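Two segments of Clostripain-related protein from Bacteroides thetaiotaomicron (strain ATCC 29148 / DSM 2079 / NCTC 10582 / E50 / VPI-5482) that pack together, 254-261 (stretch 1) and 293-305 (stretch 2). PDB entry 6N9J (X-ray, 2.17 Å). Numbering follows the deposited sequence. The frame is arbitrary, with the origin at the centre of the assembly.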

# COMPACT_ATOMS: atom_id res chain seq x y z
N ALA A 254 -22.45 -6.13 -6.30
CA ALA A 254 -22.57 -5.88 -7.74
C ALA A 254 -21.82 -6.95 -8.52
O ALA A 254 -22.22 -7.32 -9.61
CB ALA A 254 -22.04 -4.50 -8.09
N THR A 255 -20.73 -7.46 -7.94
CA THR A 255 -19.94 -8.52 -8.57
C THR A 255 -20.74 -9.82 -8.68
O THR A 255 -20.72 -10.48 -9.72
CB THR A 255 -18.64 -8.80 -7.79
OG1 THR A 255 -17.81 -7.63 -7.83
CG2 THR A 255 -17.88 -9.98 -8.40
N ARG A 256 -21.43 -10.18 -7.61
CA ARG A 256 -22.20 -11.40 -7.57
C ARG A 256 -23.25 -11.41 -8.68
O ARG A 256 -23.42 -12.40 -9.37
CB ARG A 256 -22.87 -11.58 -6.20
CG ARG A 256 -21.86 -11.64 -5.06
CD ARG A 256 -22.52 -11.85 -3.70
NE ARG A 256 -23.95 -11.54 -3.72
CZ ARG A 256 -24.57 -10.84 -2.78
NH1 ARG A 256 -23.90 -10.37 -1.74
NH2 ARG A 256 -25.88 -10.61 -2.89
N ASP A 257 -23.91 -10.27 -8.86
CA ASP A 257 -24.94 -10.14 -9.88
C ASP A 257 -24.38 -10.33 -11.29
O ASP A 257 -25.05 -10.91 -12.15
CB ASP A 257 -25.62 -8.78 -9.77
CG ASP A 257 -26.37 -8.61 -8.47
OD1 ASP A 257 -26.43 -9.58 -7.68
OD2 ASP A 257 -26.91 -7.51 -8.24
N VAL A 258 -23.16 -9.85 -11.51
CA VAL A 258 -22.53 -10.00 -12.81
C VAL A 258 -22.25 -11.48 -13.08
O VAL A 258 -22.55 -12.00 -14.15
CB VAL A 258 -21.23 -9.17 -12.92
CG1 VAL A 258 -20.37 -9.64 -14.07
CG2 VAL A 258 -21.57 -7.70 -13.09
N LEU A 259 -21.70 -12.16 -12.07
CA LEU A 259 -21.39 -13.58 -12.17
C LEU A 259 -22.62 -14.45 -12.43
O LEU A 259 -22.48 -15.54 -12.97
CB LEU A 259 -20.69 -14.07 -10.90
CG LEU A 259 -19.30 -13.49 -10.65
CD1 LEU A 259 -18.65 -14.13 -9.42
CD2 LEU A 259 -18.42 -13.67 -11.87
N GLN A 260 -23.81 -13.97 -12.08
CA GLN A 260 -25.03 -14.75 -12.32
C GLN A 260 -25.37 -14.86 -13.80
O GLN A 260 -26.35 -15.51 -14.17
CB GLN A 260 -26.23 -14.16 -11.58
CG GLN A 260 -25.96 -13.70 -10.15
CD GLN A 260 -25.54 -14.82 -9.20
OE1 GLN A 260 -24.52 -15.48 -9.40
NE2 GLN A 260 -26.33 -15.03 -8.15
N THR A 261 -24.56 -14.23 -14.65
CA THR A 261 -24.77 -14.24 -16.10
C THR A 261 -23.45 -14.51 -16.83
O THR A 261 -22.37 -14.47 -16.23
CB THR A 261 -25.37 -12.90 -16.59
OG1 THR A 261 -24.47 -11.82 -16.28
CG2 THR A 261 -26.70 -12.62 -15.90
N LEU A 293 -10.95 -7.62 -15.98
CA LEU A 293 -11.52 -8.95 -15.78
C LEU A 293 -13.05 -8.96 -15.96
O LEU A 293 -13.58 -9.83 -16.65
CB LEU A 293 -11.17 -9.49 -14.39
CG LEU A 293 -11.78 -10.85 -14.03
CD1 LEU A 293 -11.39 -11.90 -15.04
CD2 LEU A 293 -11.39 -11.30 -12.63
N MET A 294 -13.74 -8.01 -15.35
CA MET A 294 -15.20 -8.00 -15.34
C MET A 294 -15.79 -7.67 -16.71
O MET A 294 -16.86 -8.15 -17.07
CB MET A 294 -15.71 -7.02 -14.28
CG MET A 294 -15.29 -7.38 -12.85
SD MET A 294 -16.01 -8.94 -12.28
CE MET A 294 -14.57 -9.92 -12.11
N GLN A 295 -15.07 -6.85 -17.47
CA GLN A 295 -15.50 -6.53 -18.83
C GLN A 295 -15.49 -7.77 -19.70
O GLN A 295 -16.31 -7.90 -20.60
CB GLN A 295 -14.59 -5.46 -19.45
CG GLN A 295 -15.01 -4.04 -19.12
CD GLN A 295 -14.07 -3.00 -19.69
OE1 GLN A 295 -13.19 -3.32 -20.50
NE2 GLN A 295 -14.26 -1.74 -19.29
N SER A 296 -14.58 -8.69 -19.45
CA SER A 296 -14.46 -9.85 -20.32
C SER A 296 -15.33 -11.02 -19.87
O SER A 296 -15.52 -11.97 -20.61
CB SER A 296 -13.01 -10.28 -20.42
OG SER A 296 -12.49 -10.55 -19.13
N ILE A 297 -15.86 -10.96 -18.65
CA ILE A 297 -16.65 -12.06 -18.11
C ILE A 297 -18.14 -11.78 -18.19
O ILE A 297 -18.96 -12.70 -18.17
CB ILE A 297 -16.29 -12.35 -16.64
N GLN A 298 -18.49 -10.50 -18.26
CA GLN A 298 -19.87 -10.06 -18.11
C GLN A 298 -20.76 -10.51 -19.28
O GLN A 298 -20.39 -10.39 -20.45
CB GLN A 298 -19.91 -8.54 -17.97
CG GLN A 298 -21.18 -7.92 -18.49
CD GLN A 298 -20.97 -7.21 -19.81
OE1 GLN A 298 -19.84 -7.05 -20.27
NE2 GLN A 298 -22.07 -6.77 -20.41
N GLY A 299 -21.94 -11.02 -18.94
CA GLY A 299 -22.86 -11.47 -19.96
C GLY A 299 -24.18 -10.73 -19.95
O GLY A 299 -25.18 -11.26 -20.46
N ASN A 300 -24.20 -9.52 -19.40
CA ASN A 300 -25.40 -8.69 -19.36
C ASN A 300 -25.11 -7.20 -19.09
O ASN A 300 -24.54 -6.85 -18.06
CB ASN A 300 -26.37 -9.24 -18.31
CG ASN A 300 -27.64 -8.42 -18.21
OD1 ASN A 300 -27.76 -7.54 -17.35
ND2 ASN A 300 -28.60 -8.69 -19.09
N SER A 301 -25.52 -6.33 -20.01
CA SER A 301 -25.22 -4.90 -19.88
C SER A 301 -25.88 -4.22 -18.67
O SER A 301 -25.31 -3.31 -18.10
CB SER A 301 -25.61 -4.16 -21.15
OG SER A 301 -24.71 -4.45 -22.20
N GLN A 302 -27.08 -4.64 -18.30
CA GLN A 302 -27.75 -4.07 -17.13
C GLN A 302 -26.91 -4.35 -15.90
O GLN A 302 -26.53 -3.44 -15.16
CB GLN A 302 -29.15 -4.64 -16.97
N ALA A 303 -26.62 -5.63 -15.68
CA ALA A 303 -25.78 -6.04 -14.56
C ALA A 303 -24.44 -5.32 -14.58
O ALA A 303 -23.91 -4.95 -13.52
CB ALA A 303 -25.57 -7.54 -14.60
N PHE A 304 -23.90 -5.11 -15.77
CA PHE A 304 -22.55 -4.57 -15.90
C PHE A 304 -22.50 -3.07 -15.73
O PHE A 304 -21.61 -2.56 -15.06
CB PHE A 304 -21.94 -4.93 -17.24
CG PHE A 304 -20.54 -4.45 -17.39
CD1 PHE A 304 -19.54 -4.91 -16.54
CD2 PHE A 304 -20.20 -3.53 -18.38
CE1 PHE A 304 -18.24 -4.47 -16.67
CE2 PHE A 304 -18.90 -3.08 -18.50
CZ PHE A 304 -17.92 -3.55 -17.65
N ASN A 305 -23.43 -2.37 -16.37
CA ASN A 305 -23.46 -0.92 -16.24
C ASN A 305 -23.68 -0.52 -14.79
O ASN A 305 -23.27 0.55 -14.38
CB ASN A 305 -24.55 -0.31 -17.14
CG ASN A 305 -24.26 -0.51 -18.62
OD1 ASN A 305 -23.12 -0.74 -19.02
ND2 ASN A 305 -25.30 -0.42 -19.45
O HOH W 1 -24.43 -5.69 -10.97

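The contact between these two stretches of a clostripain-related protein is a small, mainly apolar packing of nearly antiparallel helices, with no direct hydrogen bond among the modelled atoms and a single water linking backbone to backbone. It illustrates a general principle: segments distant in sequence can be held together by close fit, while each satisfies some of its own polar chemistry internally.

The backbone sets the terms. Helix 254-259 and helix 301-305 run at 160° to one another, and their axes approach to 8.9 Å. That spacing is tight enough for short side chains to reach the opposing backbone. The register follows: Val258 CA lies 5.4 Å from Ala303 CA, and, where the first helix has given way to its C-terminal turn, Thr261 CA lies 5.1 Å from Gly299 CA. The buried surface is modest, 412 Å² summed over both sides.

Val258 is the centre of the packing and has more of its surface covered by the other stretch than any other residue here. Its t rotamer places the two methyl groups against different parts of stretch 2. Val258 CG2 sits 3.6 Å from Ala303 O and 4.3 Å from Ala303 CB, and it also lies 4.3 Å from Phe304 CA, while Val258 CG1 meets Gln298 CB at 4.1 Å. Ala303 points its CB toward stretch 1, where the methyl comes within 4.2 Å of Asp257 O. Small groups such as these allow two helical backbones to draw close, and the attraction is that of van der Waals contact and the exclusion of water. A looser contact reaches the other helix of stretch 2, where Thr255 CG2 is 4.4 Å from Met294 SD; the hydroxyl of Thr255 is hydrogen-bonded elsewhere in the structure.

Several polar groups near the contact bond within their own stretches. Thr261, in the p rotamer, turns its hydroxyl back on the end of its helix, donating from OG1 to Val258 O at 2.9 Å, and Thr261 N reaches the same Val258 O at 3.0 Å. The carbonyl therefore receives two bonds where the helix is ending. Toward stretch 2, Thr261 OG1 makes van der Waals approaches of 3.8 Å to both Gly299 N and Asn300 CB. The lack of a side chain at Gly299 matters here, since an ideal CB would stand a tight 3.4 Å from Thr261 C.

Asn300 performs the complementary task at the start of the second helix. Amide groups in a first helical turn lack the carbonyl partners available farther along, and an N-cap side chain can supply one: Ala303 N donates to Asn300 OD1 at 2.8 Å with an almost straight angle of 175°. The same residue that packs against Val258 is thus anchored by the cap.

A water completes the arrangement by donating to Ala254 O at 3.1 Å and to Ala303 O at 2.7 Å, bridging two carbonyls that, both being acceptors, could not bond to each other directly.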